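Local coordinates for protein 3-dehydroquinate dehydratase (Thermus thermophilus, PDB 2UYG) that catalyses, as a type II dehydroquinase, the trans-dehydration of 3-dehydroquinate to 3-dehydroshikimate in the shikimate pathway, probably through an enolate intermediate, at residues Arg47-Glu52 and Ile56-Gln61; Gly121-Ser124 and Leu129-Lys132. One frame throughout, in Å; residues are numbered along the deposited sequence.

Contact 1 of 2, residues Arg47-Glu52 and Ile56-Gln61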
loop_
_atom_site.group_PDB
_atom_site.type_symbol
_atom_site.label_atom_id
_atom_site.label_comp_id
_atom_site.label_asym_id
_atom_site.label_seq_id
_atom_site.Cartn_x
_atom_site.Cartn_y
_atom_site.Cartn_z
ATOM N N ARG A 47 1.526 -14.833 36.551
ATOM C CA ARG A 47 1.099 -15.999 35.799
ATOM C C ARG A 47 1.580 -15.866 34.284
ATOM O O ARG A 47 1.806 -14.717 33.719
ATOM C CB ARG A 47 -0.393 -16.151 35.877
ATOM C CG ARG A 47 -1.014 -16.331 37.259
ATOM C CD ARG A 47 -2.567 -16.281 37.375
ATOM N NE ARG A 47 -3.059 -16.737 38.717
ATOM C CZ ARG A 47 -2.285 -17.218 39.835
ATOM N NH1 ARG A 47 -0.939 -17.231 39.923
ATOM N NH2 ARG A 47 -2.861 -17.662 40.926
ATOM N N GLN A 48 1.809 -17.018 33.674
ATOM C CA GLN A 48 2.204 -17.149 32.305
ATOM C C GLN A 48 1.483 -18.345 31.658
ATOM O O GLN A 48 1.268 -19.354 32.343
ATOM C CB GLN A 48 3.702 -17.425 32.236
ATOM C CG GLN A 48 4.261 -17.340 30.749
ATOM C CD GLN A 48 4.321 -18.660 29.968
ATOM O OE1 GLN A 48 4.321 -19.721 30.529
ATOM N NE2 GLN A 48 4.274 -18.570 28.644
ATOM N N THR A 49 1.144 -18.218 30.348
ATOM C CA THR A 49 0.637 -19.311 29.496
ATOM C C THR A 49 1.032 -19.137 27.987
ATOM O O THR A 49 1.264 -18.060 27.463
ATOM C CB THR A 49 -0.890 -19.316 29.628
ATOM O OG1 THR A 49 -1.433 -20.144 28.661
ATOM C CG2 THR A 49 -1.499 -17.916 29.162
ATOM N N ASN A 50 0.992 -20.219 27.263
ATOM C CA ASN A 50 1.212 -20.181 25.845
ATOM C C ASN A 50 -0.133 -20.116 25.052
ATOM O O ASN A 50 -0.071 -20.072 23.830
ATOM C CB ASN A 50 1.967 -21.418 25.436
ATOM C CG ASN A 50 3.424 -21.433 25.946
ATOM O OD1 ASN A 50 4.167 -20.463 25.778
ATOM N ND2 ASN A 50 3.826 -22.553 26.576
ATOM N N TYR A 51 -1.289 -20.114 25.769
ATOM C CA TYR A 51 -2.612 -20.181 25.183
ATOM C C TYR A 51 -3.385 -18.852 25.238
ATOM O O TYR A 51 -3.590 -18.255 26.303
ATOM C CB TYR A 51 -3.509 -21.186 25.873
ATOM C CG TYR A 51 -3.165 -22.638 25.648
ATOM C CD1 TYR A 51 -3.987 -23.416 24.896
ATOM C CD2 TYR A 51 -2.028 -23.234 26.272
ATOM C CE1 TYR A 51 -3.715 -24.731 24.708
ATOM C CE2 TYR A 51 -1.746 -24.533 26.065
ATOM C CZ TYR A 51 -2.602 -25.289 25.300
ATOM O OH TYR A 51 -2.407 -26.603 25.113
ATOM N N GLU A 52 -3.777 -18.401 24.075
ATOM C CA GLU A 52 -4.454 -17.108 23.912
ATOM C C GLU A 52 -5.718 -17.083 24.770
ATOM O O GLU A 52 -6.016 -16.125 25.515
ATOM C CB GLU A 52 -4.802 -16.939 22.431
ATOM C CG GLU A 52 -5.842 -15.837 22.184
ATOM C CD GLU A 52 -6.176 -15.598 20.727
ATOM O OE1 GLU A 52 -6.587 -16.608 20.083
ATOM O OE2 GLU A 52 -6.044 -14.414 20.264
ATOM N N ILE A 56 -6.788 -14.558 27.853
ATOM C CA ILE A 56 -8.055 -13.900 27.775
ATOM C C ILE A 56 -8.829 -14.099 29.082
ATOM O O ILE A 56 -9.244 -13.110 29.699
ATOM C CB ILE A 56 -8.826 -14.450 26.587
ATOM C CG1 ILE A 56 -8.262 -13.850 25.285
ATOM C CG2 ILE A 56 -10.362 -14.128 26.714
ATOM C CD1 ILE A 56 -8.786 -14.568 24.019
ATOM N N GLU A 57 -9.012 -15.362 29.494
ATOM C CA GLU A 57 -9.823 -15.682 30.647
ATOM C C GLU A 57 -9.249 -15.005 31.883
ATOM O O GLU A 57 -9.995 -14.376 32.586
ATOM C CB GLU A 57 -10.015 -17.194 30.824
ATOM C CG GLU A 57 -10.972 -17.670 29.776
ATOM C CD GLU A 57 -11.407 -19.108 29.824
ATOM O OE1 GLU A 57 -10.673 -19.971 30.301
ATOM O OE2 GLU A 57 -12.501 -19.353 29.269
ATOM N N TRP A 58 -7.934 -15.057 32.081
ATOM C CA TRP A 58 -7.323 -14.373 33.212
ATOM C C TRP A 58 -7.529 -12.853 33.156
ATOM O O TRP A 58 -7.767 -12.188 34.206
ATOM C CB TRP A 58 -5.853 -14.671 33.249
ATOM C CG TRP A 58 -5.459 -16.027 33.663
ATOM C CD1 TRP A 58 -6.155 -16.878 34.573
ATOM C CD2 TRP A 58 -4.192 -16.663 33.428
ATOM N NE1 TRP A 58 -5.405 -18.005 34.803
ATOM C CE2 TRP A 58 -4.203 -17.910 34.131
ATOM C CE3 TRP A 58 -3.048 -16.341 32.602
ATOM C CZ2 TRP A 58 -3.159 -18.880 33.992
ATOM C CZ3 TRP A 58 -1.999 -17.239 32.508
ATOM C CH2 TRP A 58 -2.023 -18.493 33.229
ATOM N N VAL A 59 -7.435 -12.218 31.994
ATOM C CA VAL A 59 -7.737 -10.805 32.072
ATOM C C VAL A 59 -9.194 -10.631 32.407
ATOM O O VAL A 59 -9.527 -9.821 33.292
ATOM C CB VAL A 59 -7.157 -9.825 30.916
ATOM C CG1 VAL A 59 -5.937 -10.326 30.221
ATOM C CG2 VAL A 59 -8.209 -9.275 30.100
ATOM N N GLN A 60 -10.054 -11.480 31.835
ATOM C CA GLN A 60 -11.508 -11.288 32.010
ATOM C C GLN A 60 -11.936 -11.400 33.474
ATOM O O GLN A 60 -12.739 -10.547 33.979
ATOM C CB GLN A 60 -12.315 -12.308 31.189
ATOM C CG GLN A 60 -12.441 -12.098 29.713
ATOM C CD GLN A 60 -13.115 -13.308 29.006
ATOM O OE1 GLN A 60 -13.412 -14.323 29.621
ATOM N NE2 GLN A 60 -13.313 -13.196 27.748
ATOM N N GLN A 61 -11.452 -12.438 34.146
ATOM C CA GLN A 61 -11.976 -12.837 35.495
ATOM C C GLN A 61 -11.169 -11.998 36.556
ATOM O O GLN A 61 -11.523 -11.990 37.696
ATOM C CB GLN A 61 -11.802 -14.413 35.708
ATOM C CG GLN A 61 -12.897 -15.388 36.536
ATOM C CD GLN A 61 -13.985 -16.127 35.568
ATOM O OE1 GLN A 61 -14.895 -15.474 35.016
ATOM N NE2 GLN A 61 -13.830 -17.449 35.353
#

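Contact 2 of 2, residues Gly121-Ser124 and Leu129-Lys132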
loop_
_atom_site.group_PDB
_atom_site.type_symbol
_atom_site.label_atom_id
_atom_site.label_comp_id
_atom_site.label_asym_id
_atom_site.label_seq_id
_atom_site.Cartn_x
_atom_site.Cartn_y
_atom_site.Cartn_z
ATOM N N GLY A 121 -1.160 2.414 29.568
ATOM C CA GLY A 121 0.101 2.826 28.966
ATOM C C GLY A 121 0.918 1.651 28.587
ATOM O O GLY A 121 0.454 0.482 28.788
ATOM N N ILE A 122 2.110 1.967 28.070
ATOM C CA ILE A 122 3.040 0.993 27.583
ATOM C C ILE A 122 4.442 1.274 28.007
ATOM O O ILE A 122 4.904 2.424 28.002
ATOM C CB ILE A 122 2.862 0.758 26.004
ATOM C CG1 ILE A 122 3.908 -0.204 25.431
ATOM C CG2 ILE A 122 2.778 2.016 25.252
ATOM C CD1 ILE A 122 3.413 -0.868 24.126
ATOM N N VAL A 123 5.125 0.220 28.458
ATOM C CA VAL A 123 6.492 0.346 28.783
ATOM C C VAL A 123 7.323 -0.699 28.154
ATOM O O VAL A 123 7.130 -1.906 28.326
ATOM C CB VAL A 123 6.846 0.671 30.323
ATOM C CG1 VAL A 123 5.717 0.780 31.213
ATOM C CG2 VAL A 123 7.969 -0.074 30.801
ATOM N N SER A 124 8.276 -0.273 27.360
ATOM C CA SER A 124 9.153 -1.320 26.834
ATOM C C SER A 124 10.596 -1.042 26.441
ATOM O O SER A 124 10.939 0.041 26.072
ATOM C CB SER A 124 8.422 -1.969 25.667
ATOM O OG SER A 124 8.405 -1.112 24.588
ATOM N N LEU A 129 13.130 -4.635 34.294
ATOM C CA LEU A 129 12.739 -3.337 34.799
ATOM C C LEU A 129 11.513 -2.745 34.122
ATOM O O LEU A 129 10.956 -1.823 34.659
ATOM C CB LEU A 129 13.955 -2.389 34.655
ATOM C CG LEU A 129 15.065 -2.756 35.635
ATOM C CD1 LEU A 129 16.319 -2.058 35.218
ATOM C CD2 LEU A 129 14.699 -2.353 37.073
ATOM N N SER A 130 11.082 -3.192 32.938
ATOM C CA SER A 130 9.778 -2.710 32.405
ATOM C C SER A 130 8.652 -3.093 33.370
ATOM O O SER A 130 7.630 -2.376 33.445
ATOM C CB SER A 130 9.383 -3.335 31.024
ATOM O OG SER A 130 10.345 -3.148 30.053
ATOM N N TYR A 131 8.798 -4.267 34.019
ATOM C CA TYR A 131 7.802 -4.723 35.027
ATOM C C TYR A 131 7.836 -3.853 36.235
ATOM O O TYR A 131 6.787 -3.363 36.760
ATOM C CB TYR A 131 7.960 -6.229 35.406
ATOM C CG TYR A 131 7.639 -7.152 34.275
ATOM C CD1 TYR A 131 8.542 -7.313 33.171
ATOM C CD2 TYR A 131 6.465 -7.944 34.282
ATOM C CE1 TYR A 131 8.239 -8.213 32.067
ATOM C CE2 TYR A 131 6.202 -8.855 33.233
ATOM C CZ TYR A 131 7.083 -8.963 32.130
ATOM O OH TYR A 131 6.781 -9.853 31.154
ATOM N N LYS A 132 9.046 -3.572 36.656
ATOM C CA LYS A 132 9.255 -2.598 37.778
ATOM C C LYS A 132 8.547 -1.324 37.597
ATOM O O LYS A 132 7.803 -0.831 38.505
ATOM C CB LYS A 132 10.736 -2.244 37.924
ATOM C CG LYS A 132 11.193 -2.203 39.338
ATOM C CD LYS A 132 11.462 -0.891 39.953
ATOM C CE LYS A 132 12.878 -0.835 40.445
ATOM N NZ LYS A 132 12.898 -0.459 41.808
#

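Contact 1 of 2, residues Arg47-Glu52 and Ile56-Gln61
Trp58 and Arg47 both set CG anti to their own carbonyl carbon, with chi1 at -72° and -60°, and this brings the indole of the helix under the arginine chain of the strand. Arg47 CB lies over the face of the six-membered ring of Trp58, 4.0 Å from its centroid and 17° off the normal, as a CH-pi contact. The arginine then runs on extended, and its CD passes over the same face, 4.0 Å from Trp58 CE2. The two side chains cross at about a right angle. Thr49 approaches obliquely from the other side of the ring plane, its CG2 3.5 Å from Trp58 CZ3. The backbone also takes part: Gln48 O sits at the ring edge, 3.5 Å from Trp58 CH2.

These residues belong to a beta-alpha unit of the flavodoxin-like fold of type II dehydroquinases. Strand 44-48, at one edge of the parallel sheet within this chain, turns at Thr49-Tyr51 into helix 52-61. An ST turn shapes the corner, with Thr49 OG1 accepting from Tyr51 N at 2.9 Å, and Tyr51 occupies the helix N-cap position. Near the helix start, Ile56 N donates to Glu52 O at 2.9 Å. Alongside this bond, Ile56 CD1 packs 3.7 Å from Glu52 CG, the two side chains pointing the same way. The buried Glu52 carboxylate is held through OE2 by Ser81 and by Tyr80 of a neighbouring subunit. Leu5 of strand 2-6 also touches the indole. On the helix side that faces this neighbouring subunit, Glu57 bonds through OE2 to ND2 of its Asn50 and through OE1 to OH of its Tyr51.

Contact 2 of 2, residues Gly121-Ser124 and Leu129-Lys132
Val123 lays its CG2 methyl against the backbone and side chain of Ser130, at the start of helix 129-140. The methyl carbon is 3.6 Å from Ser130 CB and 3.5 Å from Ser130 O, so it touches both the side chain and the carbonyl of the first helical turn. Val123 CB points toward the helix. Its CG1 is modelled almost eclipsed with the backbone N, chi1 1°, so the exact placing of the methyls deserves some caution.

From the other side of the contact, Ser130 CB points toward the strand and comes within 3.8 Å of Val123 O. Its OG is directed beside its own backbone N, with chi1 at -56°. This leads the hydroxyl to the end of the strand, where Ser130 OG is 3.9 Å from Ser124 CA. Contact with the strand is by packing here, and the hydroxyl has its main polar partner outside the two segments: it hydrogen-bonds to the carbonyl oxygen of His99. Gly127 O is a weak, competing partner, and OG also accepts weakly from Phe126 N, both in the loop that joins strand and helix. The approach is close, with the Ser130 side chain between strand and helix; Val123 CA and Ser130 CA are 5.8 Å apart. Ser124 CB turns away from the helix, and its side chain touches that of His99, the probable proton donor.

Strand 121-124 lies next to strand 95-99 and is the last strand of this chain's parallel sheet, but it pairs antiparallel with a strand of a neighbouring subunit, which carries the sheet across the interface. Helix 129-140 covers the sheet beside helix 26-39, with Tyr131 reaching Leu29 and Cys33.

Contact 1 and contact 2 sit at the two edges of one five-stranded parallel sheet, in strand order 2-1-3-4-5. Contact 1 closes along the chain before contact 2 opens. Their centres are about 19 Å apart, on opposite sides of the chain's centre, and they do not touch; the nearest atoms are about 7 Å apart. Each joins a strand to the helix that follows it, and the predicted active-site residue His99 lies beside contact 2. Helix 52-61 packs with helix 82-89, and helix 129-140 with helix 26-39. Strand 121-124 continues the sheet into another subunit, while at contact 1 other subunits meet helix 52-61 and the corner before it, consistent with the dodecameric assembly.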